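3-hydroxyisobutyryl-CoA hydrolase (Mycobacterium thermoresistibile, PDB 4HDT) probably hydrolyses 3-hydroxyisobutyryl-CoA to 3-hydroxyisobutyrate and free coenzyme A, as a member of the crotonase-like (enoyl-CoA hydratase/isomerase) family. Local coordinates at residues Leu33-Val38 / Arg88-Asp93; Glu94-Ala99 / Leu346-Glu351; Ser110-Ile115 / Asn128-Thr133; Thr133-Met138 / Val190-Ile195. All blocks are in the same frame, centred on the assembly; numbering follows the deposited sequence.

Contact 1. Residues Leu33-Val38 / Arg88-Asp93; sequences LTHGMV and RRFWFD. With ZN (zinc ion), chain D; ACT (acetate ion), chain H.
Both aromatic side chains leave their helices with CG anti to the backbone N, chi1 -171° for His35 and 170° for Phe90, so they slide past each other in opposite directions. The imidazole is laid over the backbone of helix 85-103: Phe90 CA sits above one ring face, 4.1 Å from the His35 centroid and close to the ring normal, a CH-pi contact. The two rings form an offset edge-to-face pair, the edge of Phe90 turned toward the face of His35, planes at 89°. At the rim of the imidazole, His35 NE2 donates to Asp93 OD2 over 2.7 Å, nearly straight and within the ring plane, using the anti lone pair of the carboxylate. The same oxygen takes a second bond from Arg89 NE (3.3 Å), from above the carboxylate plane, and Arg89 NH2 forms a salt bridge to Asp93 OD1 (2.8 Å). One turn further along helix 35-49, Val38 CG2 packs on Phe90 CE1 at 3.7 Å. Thr34 and Met37 form a capping box: Met37 N bonds Thr34 OG1 and Thr34 N weakly bonds Met37 SD. An acetate, probably from the crystallisation liquor, accepts from His35 N and lies over a Phe90 face. His35 ND1 binds zinc at 2.1 Å, and Glu86 supplies another protein ligand. With NE2 donating, the carboxylate is a second-shell group that fixes the ring's rotation and probably makes ND1 a stronger zinc ligand.

Contact 2. Residues Glu94-Ala99 / Leu346-Glu351; sequences EYRLNA and LTFEGE. With ZN (zinc ion), chain B.
The C-terminal tail, an irregular segment after helix 332-336, is fastened here to the middle of helix 85-103, and its last modelled residue completes a zinc site. The Arg96 chain is bent at chi3 (56°), which brings the guanidinium edge against two backbone carbonyls. NH1 of Arg96 donates to Thr347 O at 2.9 Å, from above that carbonyl plane, and also to Glu349 O at 2.9 Å, where it meets a lone pair. Arg96 NH2 reaches Glu349 O as well (3.1 Å), nearly along the C=O axis, so two nitrogens grip one oxygen end-on. Both acceptors lie in the guanidinium plane, so the group meets the tail edge-on and its rotation is fixed. Alongside the polar bonds, Phe348 CE2 rests on Ala99 CB at 3.7 Å, and Leu346 CD2 meets Tyr95 CB at 3.8 Å, the two side chains crossing at about a right angle. Beyond Gly350, Glu351 OE1 binds zinc at 2.0 Å together with Glu49 and His100, while Arg103 forms a salt bridge with Glu351 OE2. The tail thus runs along helix 85-103, with Leu289 of helix 285-299 touching Tyr95, Ala99 and Leu346, and Glu49 bringing helix 35-49 into the metal site.

Contact 3. Residues Ser110-Ile115 / Asn128-Thr133; sequences SIMDGI and NVRVVT
Two neighbouring parallel strands of the central mixed sheet, 108-112 and 129-132, pair here in the crotonase-like core, and their C-terminal ends lead to a zinc-bound histidine. The axes of the short strand segments approach to 4.9 Å with a 23° angle between their directions. Ser110 N donates to Val129 O (2.9 Å), Val131 N to Ser110 O (2.9 Å) and Met112 N to Val131 O (2.8 Å); the last two bonds run nearly along their C=O axes. This alternation, with Ser110 bonded on both sides of Arg130, is the direct evidence for parallel register. Side chains alternate between the faces. On one, Ile111 and Val131 lie side by side and point the same way, with Phe198 of helix 195-205 packed on both. On the other, Met112 and Arg130 run alongside each other: the Met112 chain, bent at chi3 (-73°), brings its CE to Arg130 CB at 3.6 Å, while the guanidinium continues beyond to Gly184, Ala125 and a salt bridge with Asp187. Ser110 OG packs near Arg130 CA and hydrogen-bonds to Gly124 O. Met112 is the centre of an inverse gamma turn, which redirects the chain at Asp113. With CG anti to the backbone N (chi1 177°), Asp113 crosses Thr133 obliquely, and Thr133 OG1 donates to the anti lone pair of Asp113 OD1 at 2.8 Å. Since that oxygen also bonds His192 ND1, Thr133 helps to position a second-shell carboxylate. The parallel pairing, with Asp113 next in the chain hydrogen-bonded to a zinc ligand, belongs to the beta-beta-alpha spiral core of the crotonase fold.

Contact 4. Residues Thr133-Met138 / Val190-Ile195; sequences TDTTKM and VPHDKI. With ZN (zinc ion), chain C.
A type I beta turn from Thr133 to Thr136 faces the irregular segment 190-195, with Thr133 CA and Pro191 CA 4.8 Å apart. Within this turn lies an ST turn, in which Thr135 N donates to Thr133 OG1, and Thr133 N is tied almost straight to Thr136 OG1 at 2.8 Å. These bonds brace the link between strands 129-132 and 137-139 of the crotonase-like core. Across the contact, Asp134 CG takes the crowded position between backbone N and carbonyl carbon (chi1 52°), which turns the carboxylate to the backbone of His192. His192 N donates to Asp134 OD1 at 2.9 Å, approaching from above the carboxylate plane, and a water donates to Asp134 OD2. Thr133 meets the segment differently: its CA makes a CA-H...O contact with Val190 O at 3.1 Å, and its CG2 crosses the Ile195 side chain at about a right angle, 3.7 Å from Ile195 CG1. Thr135 adds its CG2 to the flank of His192, 3.8 Å from His192 CB. The histidine itself has CG anti to the backbone N (chi1 176°), so its ring projects beyond the turn, ND1 on the side of its partner Asp113 and NE2 turned to the metal, where Glu64 is the other protein ligand. The carboxylate behind the ring probably makes the imidazole a better zinc donor, and Asp134 steadies the same residue through its main chain. On the metal side, His192 NE2 lies 2.0 Å from the zinc, and a water oxygen also binds the zinc, at 2.0 Å.

In the fold
From the N terminus, contact 1 closes the first loop, joining the start of helix 35-49 to helix 85-103. Contact 2 begins on that same helix and reaches the last residues, so it closes a loop of 246 residues in which contacts 3 and 4 are nested; those two follow each other in series. Contacts 1 and 2 touch, for example through Phe92 and Leu346, and tie the start of helix 35-49 and the C-terminal tail to successive turns of helix 85-103. Contacts 3 and 4 share Thr133 and, with centres about 8 Å apart, couple the parallel strands to the 190-195 segment. The two groups lie apart: contact 2 and contact 4 have centres about 30 Å from each other.

Contact 1. Residues Leu33-Val38 / Arg88-Asp93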
# COMPACT_ATOMS: atom_id res chain seq x y z
N LEU A 33 0.57 10.95 4.36
CA LEU A 33 0.28 11.76 3.16
C LEU A 33 -0.96 12.61 3.35
O LEU A 33 -2.03 12.11 3.72
CB LEU A 33 0.02 10.88 1.93
CG LEU A 33 1.12 9.93 1.57
CD1 LEU A 33 0.66 9.13 0.35
CD2 LEU A 33 2.38 10.68 1.23
N THR A 34 -0.81 13.88 3.00
CA THR A 34 -1.93 14.80 2.91
C THR A 34 -2.29 14.96 1.42
O THR A 34 -1.53 14.57 0.52
CB THR A 34 -1.56 16.19 3.44
OG1 THR A 34 -0.52 16.74 2.63
CG2 THR A 34 -1.11 16.15 4.91
N HIS A 35 -3.41 15.62 1.19
CA HIS A 35 -3.83 15.86 -0.18
C HIS A 35 -2.80 16.77 -0.84
O HIS A 35 -2.42 16.59 -2.01
CB HIS A 35 -5.23 16.45 -0.14
CG HIS A 35 -5.86 16.54 -1.48
ND1 HIS A 35 -7.06 17.18 -1.70
CD2 HIS A 35 -5.47 16.04 -2.68
CE1 HIS A 35 -7.36 17.09 -2.98
NE2 HIS A 35 -6.42 16.38 -3.60
N GLY A 36 -2.31 17.76 -0.10
CA GLY A 36 -1.27 18.64 -0.59
C GLY A 36 0.01 17.95 -1.03
O GLY A 36 0.60 18.29 -2.07
N MET A 37 0.43 16.96 -0.27
CA MET A 37 1.64 16.21 -0.63
C MET A 37 1.45 15.43 -1.92
O MET A 37 2.35 15.38 -2.78
CB MET A 37 2.04 15.27 0.52
CG MET A 37 2.48 16.01 1.80
SD MET A 37 2.47 15.02 3.30
CE MET A 37 3.85 13.90 3.06
N VAL A 38 0.30 14.76 -2.02
CA VAL A 38 -0.08 14.06 -3.27
C VAL A 38 -0.06 15.00 -4.47
O VAL A 38 0.54 14.69 -5.51
CB VAL A 38 -1.44 13.35 -3.07
CG1 VAL A 38 -2.10 12.99 -4.38
CG2 VAL A 38 -1.26 12.14 -2.16
N ARG A 88 -13.03 11.61 -1.25
CA ARG A 88 -13.12 11.24 -2.65
C ARG A 88 -12.15 12.02 -3.54
O ARG A 88 -11.51 11.46 -4.45
CB ARG A 88 -14.54 11.37 -3.16
CG ARG A 88 -15.47 10.35 -2.53
CD ARG A 88 -16.79 10.34 -3.26
NE ARG A 88 -17.51 11.56 -2.98
CZ ARG A 88 -18.32 11.74 -1.94
NH1 ARG A 88 -18.58 10.74 -1.10
NH2 ARG A 88 -18.90 12.91 -1.78
N ARG A 89 -11.99 13.30 -3.29
CA ARG A 89 -11.09 14.06 -4.11
C ARG A 89 -9.65 13.62 -3.86
O ARG A 89 -8.85 13.54 -4.78
CB ARG A 89 -11.22 15.54 -3.85
CG ARG A 89 -10.40 16.37 -4.84
CD ARG A 89 -10.87 16.20 -6.30
NE ARG A 89 -9.76 16.37 -7.23
CZ ARG A 89 -9.85 16.44 -8.56
NH1 ARG A 89 -11.05 16.40 -9.16
NH2 ARG A 89 -8.74 16.59 -9.29
N PHE A 90 -9.32 13.38 -2.59
CA PHE A 90 -7.99 12.89 -2.22
C PHE A 90 -7.69 11.59 -2.98
O PHE A 90 -6.65 11.46 -3.61
CB PHE A 90 -7.86 12.70 -0.69
CG PHE A 90 -6.60 11.99 -0.27
CD1 PHE A 90 -5.38 12.63 -0.30
CD2 PHE A 90 -6.65 10.66 0.09
CE1 PHE A 90 -4.21 12.00 0.09
CE2 PHE A 90 -5.50 9.99 0.46
CZ PHE A 90 -4.25 10.67 0.43
N TRP A 91 -8.61 10.65 -2.88
CA TRP A 91 -8.40 9.33 -3.53
C TRP A 91 -8.33 9.49 -5.04
O TRP A 91 -7.54 8.80 -5.70
CB TRP A 91 -9.50 8.38 -3.14
CG TRP A 91 -9.45 7.89 -1.75
CD1 TRP A 91 -8.34 7.65 -1.02
CD2 TRP A 91 -10.55 7.57 -0.91
NE1 TRP A 91 -8.67 7.19 0.22
CE2 TRP A 91 -10.04 7.13 0.32
CE3 TRP A 91 -11.93 7.60 -1.08
CZ2 TRP A 91 -10.87 6.70 1.39
CZ3 TRP A 91 -12.77 7.17 -0.03
CH2 TRP A 91 -12.24 6.75 1.18
N PHE A 92 -9.16 10.35 -5.61
CA PHE A 92 -9.11 10.60 -7.05
C PHE A 92 -7.70 11.03 -7.48
O PHE A 92 -7.11 10.46 -8.39
CB PHE A 92 -10.18 11.66 -7.41
CG PHE A 92 -10.50 11.77 -8.86
CD1 PHE A 92 -9.81 12.63 -9.67
CD2 PHE A 92 -11.54 11.05 -9.40
CE1 PHE A 92 -10.12 12.75 -11.03
CE2 PHE A 92 -11.85 11.14 -10.74
CZ PHE A 92 -11.13 11.98 -11.56
N ASP A 93 -7.14 12.03 -6.82
CA ASP A 93 -5.81 12.53 -7.12
C ASP A 93 -4.71 11.52 -6.74
O ASP A 93 -3.73 11.35 -7.46
CB ASP A 93 -5.57 13.87 -6.41
CG ASP A 93 -6.36 15.01 -7.01
OD1 ASP A 93 -6.73 14.98 -8.24
OD2 ASP A 93 -6.63 16.01 -6.28
ZN ZN D . -8.37 18.44 -0.68
C ACT H . -6.28 14.14 3.04
O ACT H . -5.60 15.20 3.19
OXT ACT H . -7.45 14.17 2.59
CH3 ACT H . -5.76 12.80 3.47

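Contact 2. Residues Glu94-Ala99 / Leu346-Glu351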
# COMPACT_ATOMS: atom_id res chain seq x y z
N GLU A 94 -4.90 10.83 -5.62
CA GLU A 94 -3.89 9.87 -5.18
C GLU A 94 -3.79 8.68 -6.12
O GLU A 94 -2.68 8.29 -6.48
CB GLU A 94 -4.20 9.37 -3.77
CG GLU A 94 -3.14 8.44 -3.19
CD GLU A 94 -3.53 7.88 -1.85
OE1 GLU A 94 -4.74 7.58 -1.69
OE2 GLU A 94 -2.67 7.72 -0.96
N TYR A 95 -4.92 8.16 -6.53
CA TYR A 95 -4.91 6.98 -7.40
C TYR A 95 -4.40 7.35 -8.78
O TYR A 95 -3.70 6.58 -9.43
CB TYR A 95 -6.24 6.25 -7.48
CG TYR A 95 -6.81 5.72 -6.15
CD1 TYR A 95 -6.12 5.83 -4.95
CD2 TYR A 95 -8.05 5.14 -6.12
CE1 TYR A 95 -6.66 5.39 -3.75
CE2 TYR A 95 -8.61 4.69 -4.93
CZ TYR A 95 -7.94 4.84 -3.75
OH TYR A 95 -8.59 4.42 -2.60
N ARG A 96 -4.71 8.54 -9.27
CA ARG A 96 -4.08 9.01 -10.49
C ARG A 96 -2.54 9.12 -10.38
O ARG A 96 -1.81 8.76 -11.31
CB ARG A 96 -4.72 10.34 -10.93
CG ARG A 96 -6.11 10.13 -11.56
CD ARG A 96 -6.98 11.41 -11.58
NE ARG A 96 -6.35 12.52 -12.24
CZ ARG A 96 -6.46 12.81 -13.54
NH1 ARG A 96 -7.18 12.04 -14.36
NH2 ARG A 96 -5.83 13.88 -14.06
N LEU A 97 -2.06 9.58 -9.24
CA LEU A 97 -0.63 9.62 -8.98
C LEU A 97 -0.05 8.21 -8.95
O LEU A 97 1.01 7.96 -9.55
CB LEU A 97 -0.34 10.33 -7.64
CG LEU A 97 1.10 10.21 -7.07
CD1 LEU A 97 2.12 10.84 -7.99
CD2 LEU A 97 1.19 10.81 -5.66
N ASN A 98 -0.72 7.30 -8.25
CA ASN A 98 -0.25 5.87 -8.18
C ASN A 98 -0.07 5.29 -9.59
O ASN A 98 0.97 4.68 -9.92
CB ASN A 98 -1.21 4.98 -7.36
CG ASN A 98 -1.47 5.46 -5.94
OD1 ASN A 98 -2.63 5.38 -5.46
ND2 ASN A 98 -0.44 5.91 -5.24
N ALA A 99 -1.07 5.50 -10.44
CA ALA A 99 -1.03 5.05 -11.84
C ALA A 99 0.07 5.69 -12.63
O ALA A 99 0.79 5.04 -13.40
CB ALA A 99 -2.37 5.26 -12.48
N LEU A 346 -13.49 6.87 -11.54
CA LEU A 346 -12.10 7.34 -11.56
C LEU A 346 -11.67 7.32 -13.05
O LEU A 346 -11.90 6.33 -13.76
CB LEU A 346 -11.22 6.41 -10.71
CG LEU A 346 -9.72 6.69 -10.76
CD1 LEU A 346 -9.42 8.02 -10.11
CD2 LEU A 346 -8.91 5.62 -10.08
N THR A 347 -11.11 8.43 -13.51
CA THR A 347 -10.58 8.55 -14.87
C THR A 347 -9.14 9.08 -14.84
O THR A 347 -8.70 9.67 -13.84
CB THR A 347 -11.45 9.48 -15.75
OG1 THR A 347 -11.56 10.77 -15.11
CG2 THR A 347 -12.80 8.86 -15.90
N PHE A 348 -8.39 8.81 -15.92
CA PHE A 348 -6.94 9.06 -15.95
C PHE A 348 -6.48 9.99 -17.06
O PHE A 348 -5.31 10.02 -17.42
CB PHE A 348 -6.21 7.74 -16.07
CG PHE A 348 -6.50 6.83 -14.94
CD1 PHE A 348 -7.58 5.97 -15.00
CD2 PHE A 348 -5.69 6.81 -13.83
CE1 PHE A 348 -7.88 5.13 -13.95
CE2 PHE A 348 -5.97 5.96 -12.79
CZ PHE A 348 -7.07 5.12 -12.84
N GLU A 349 -7.40 10.75 -17.60
CA GLU A 349 -7.04 11.58 -18.73
C GLU A 349 -6.50 12.92 -18.20
O GLU A 349 -6.59 13.20 -16.98
CB GLU A 349 -8.19 11.52 -19.75
CG GLU A 349 -8.24 10.08 -20.31
CD GLU A 349 -9.50 9.70 -21.08
OE1 GLU A 349 -10.04 10.56 -21.78
OE2 GLU A 349 -9.91 8.50 -21.03
N GLY A 350 -5.80 13.68 -19.05
CA GLY A 350 -5.01 14.87 -18.64
C GLY A 350 -3.49 14.69 -18.61
O GLY A 350 -2.75 15.47 -18.00
N GLU A 351 -3.00 13.63 -19.26
CA GLU A 351 -1.60 13.30 -19.25
C GLU A 351 -0.72 14.42 -19.84
O GLU A 351 -1.13 15.13 -20.77
CB GLU A 351 -1.44 11.97 -20.03
CG GLU A 351 -0.04 11.57 -20.37
CD GLU A 351 0.77 11.15 -19.18
OE1 GLU A 351 1.99 11.34 -19.27
OE2 GLU A 351 0.21 10.63 -18.19
ZN ZN B . 3.21 10.33 -18.04

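Contact 3. Residues Ser110-Ile115 / Asn128-Thr133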
# COMPACT_ATOMS: atom_id res chain seq x y z
N SER A 110 12.47 4.32 -5.40
CA SER A 110 11.78 4.58 -4.12
C SER A 110 12.56 3.93 -3.01
O SER A 110 13.06 2.79 -3.15
CB SER A 110 10.38 4.08 -4.12
OG SER A 110 10.34 2.70 -4.42
N ILE A 111 12.76 4.69 -1.94
CA ILE A 111 13.49 4.20 -0.76
C ILE A 111 12.51 3.82 0.33
O ILE A 111 12.15 4.61 1.20
CB ILE A 111 14.53 5.21 -0.23
CG1 ILE A 111 15.42 5.77 -1.35
CG2 ILE A 111 15.34 4.60 0.92
CD1 ILE A 111 16.24 4.74 -2.05
N MET A 112 12.06 2.57 0.25
CA MET A 112 11.02 2.05 1.14
C MET A 112 11.71 1.45 2.37
O MET A 112 11.63 0.26 2.67
CB MET A 112 10.16 1.04 0.35
CG MET A 112 9.26 1.72 -0.68
SD MET A 112 8.07 0.61 -1.46
CE MET A 112 9.21 -0.27 -2.50
N ASP A 113 12.31 2.35 3.12
CA ASP A 113 13.04 2.07 4.36
C ASP A 113 12.08 2.18 5.53
O ASP A 113 11.08 2.88 5.49
CB ASP A 113 14.12 3.13 4.46
CG ASP A 113 14.92 3.05 5.72
OD1 ASP A 113 15.38 1.99 6.11
OD2 ASP A 113 15.09 4.12 6.32
N GLY A 114 12.32 1.40 6.56
CA GLY A 114 11.51 1.49 7.77
C GLY A 114 10.03 1.23 7.57
O GLY A 114 9.62 0.40 6.75
N ILE A 115 9.21 1.97 8.28
CA ILE A 115 7.75 1.80 8.19
C ILE A 115 7.25 2.28 6.81
O ILE A 115 7.45 3.42 6.44
CB ILE A 115 7.05 2.59 9.32
CG1 ILE A 115 7.41 1.98 10.68
CG2 ILE A 115 5.55 2.60 9.13
CD1 ILE A 115 7.02 2.85 11.87
N ASN A 128 9.90 1.76 -10.39
CA ASN A 128 10.61 0.79 -11.19
C ASN A 128 11.97 0.44 -10.68
O ASN A 128 12.60 -0.51 -11.18
CB ASN A 128 10.66 1.25 -12.66
CG ASN A 128 11.11 2.68 -12.79
OD1 ASN A 128 12.24 2.96 -12.47
ND2 ASN A 128 10.26 3.59 -13.39
N VAL A 129 12.42 1.19 -9.67
CA VAL A 129 13.62 0.82 -8.91
C VAL A 129 13.29 0.92 -7.42
O VAL A 129 13.53 1.94 -6.74
CB VAL A 129 14.85 1.68 -9.23
CG1 VAL A 129 16.09 1.09 -8.59
CG2 VAL A 129 15.07 1.75 -10.73
N ARG A 130 12.76 -0.19 -6.89
CA ARG A 130 12.14 -0.20 -5.56
C ARG A 130 13.10 -0.83 -4.57
O ARG A 130 13.45 -2.00 -4.70
CB ARG A 130 10.85 -1.00 -5.61
CG ARG A 130 9.80 -0.41 -6.59
CD ARG A 130 8.62 -1.30 -6.83
NE ARG A 130 9.03 -2.58 -7.42
CZ ARG A 130 8.23 -3.64 -7.49
NH1 ARG A 130 6.97 -3.55 -7.08
NH2 ARG A 130 8.68 -4.80 -7.96
N VAL A 131 13.53 -0.01 -3.63
CA VAL A 131 14.59 -0.41 -2.67
C VAL A 131 13.99 -0.59 -1.28
O VAL A 131 13.23 0.29 -0.79
CB VAL A 131 15.70 0.64 -2.61
CG1 VAL A 131 16.77 0.26 -1.60
CG2 VAL A 131 16.31 0.88 -4.02
N VAL A 132 14.27 -1.73 -0.67
CA VAL A 132 13.93 -1.97 0.74
C VAL A 132 15.19 -2.24 1.52
O VAL A 132 16.27 -2.40 0.94
CB VAL A 132 12.92 -3.14 0.91
CG1 VAL A 132 11.52 -2.74 0.43
CG2 VAL A 132 13.40 -4.37 0.16
N THR A 133 15.09 -2.22 2.85
CA THR A 133 16.26 -2.31 3.70
C THR A 133 16.04 -3.34 4.80
O THR A 133 14.97 -3.97 4.86
CB THR A 133 16.56 -0.96 4.41
OG1 THR A 133 15.56 -0.74 5.44
CG2 THR A 133 16.55 0.21 3.44

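Contact 4. Residues Thr133-Met138 / Val190-Ile195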
# COMPACT_ATOMS: atom_id res chain seq x y z
N THR A 133 15.09 -2.22 2.85
CA THR A 133 16.26 -2.31 3.70
C THR A 133 16.04 -3.34 4.80
O THR A 133 14.97 -3.97 4.86
CB THR A 133 16.56 -0.96 4.41
OG1 THR A 133 15.56 -0.74 5.44
CG2 THR A 133 16.55 0.21 3.44
N ASP A 134 17.00 -3.45 5.71
CA ASP A 134 16.87 -4.35 6.83
C ASP A 134 15.92 -3.84 7.93
O ASP A 134 15.71 -4.57 8.92
CB ASP A 134 18.23 -4.72 7.41
CG ASP A 134 19.10 -3.54 7.73
OD1 ASP A 134 18.73 -2.41 7.37
OD2 ASP A 134 20.17 -3.74 8.36
N THR A 135 15.43 -2.61 7.81
CA THR A 135 14.46 -2.08 8.79
C THR A 135 13.07 -2.00 8.21
O THR A 135 12.12 -1.60 8.90
CB THR A 135 14.86 -0.67 9.29
OG1 THR A 135 14.75 0.26 8.18
CG2 THR A 135 16.29 -0.69 9.86
N THR A 136 12.92 -2.30 6.90
CA THR A 136 11.60 -2.24 6.29
C THR A 136 10.54 -3.05 7.05
O THR A 136 10.75 -4.24 7.36
CB THR A 136 11.69 -2.68 4.81
OG1 THR A 136 12.60 -1.80 4.12
CG2 THR A 136 10.30 -2.72 4.14
N LYS A 137 9.43 -2.37 7.37
CA LYS A 137 8.23 -2.99 7.95
C LYS A 137 7.09 -2.52 7.07
O LYS A 137 6.59 -1.39 7.22
CB LYS A 137 8.06 -2.61 9.43
CG LYS A 137 9.22 -3.19 10.25
CD LYS A 137 9.08 -3.00 11.73
CE LYS A 137 10.27 -3.59 12.48
NZ LYS A 137 11.54 -2.77 12.35
N MET A 138 6.70 -3.39 6.13
CA MET A 138 5.73 -3.04 5.09
C MET A 138 4.42 -3.72 5.36
O MET A 138 4.39 -4.86 5.80
CB MET A 138 6.27 -3.41 3.70
CG MET A 138 5.44 -2.89 2.52
SD MET A 138 6.17 -3.19 0.89
CE MET A 138 7.65 -2.24 0.92
N VAL A 190 19.09 -2.97 0.32
CA VAL A 190 20.25 -2.16 0.69
C VAL A 190 20.11 -1.96 2.21
O VAL A 190 19.08 -1.45 2.64
CB VAL A 190 20.26 -0.76 0.00
CG1 VAL A 190 21.42 0.10 0.51
CG2 VAL A 190 20.39 -0.85 -1.51
N PRO A 191 21.13 -2.36 3.01
CA PRO A 191 21.04 -2.09 4.48
C PRO A 191 20.83 -0.61 4.83
O PRO A 191 21.29 0.26 4.13
CB PRO A 191 22.38 -2.63 5.01
CG PRO A 191 22.93 -3.53 3.95
CD PRO A 191 22.37 -3.05 2.65
N HIS A 192 20.08 -0.34 5.91
CA HIS A 192 19.67 1.03 6.28
C HIS A 192 20.79 2.11 6.38
O HIS A 192 20.59 3.31 6.05
CB HIS A 192 18.91 0.95 7.60
CG HIS A 192 18.53 2.30 8.12
ND1 HIS A 192 17.29 2.84 7.89
CD2 HIS A 192 19.25 3.23 8.76
CE1 HIS A 192 17.25 4.05 8.43
NE2 HIS A 192 18.44 4.32 8.94
N ASP A 193 21.91 1.66 6.85
CA ASP A 193 23.11 2.49 7.12
C ASP A 193 24.04 2.38 5.88
O ASP A 193 25.28 2.42 5.98
CB ASP A 193 23.83 1.95 8.35
CG ASP A 193 24.79 0.83 8.00
OD1 ASP A 193 24.36 -0.02 7.21
OD2 ASP A 193 25.95 0.80 8.51
N LYS A 194 23.41 2.17 4.73
CA LYS A 194 24.02 2.41 3.43
C LYS A 194 23.06 3.17 2.50
O LYS A 194 23.43 3.49 1.38
CB LYS A 194 24.48 1.11 2.81
N ILE A 195 21.85 3.50 2.96
CA ILE A 195 20.86 4.21 2.13
C ILE A 195 21.34 5.57 1.78
O ILE A 195 21.06 6.09 0.72
CB ILE A 195 19.48 4.38 2.83
CG1 ILE A 195 18.65 3.12 2.66
CG2 ILE A 195 18.69 5.61 2.32
CD1 ILE A 195 18.50 2.59 1.24
ZN ZN C . 19.07 6.13 9.58
O HOH W 1 21.51 -1.31 8.65
O HOH W 2 19.25 7.14 7.82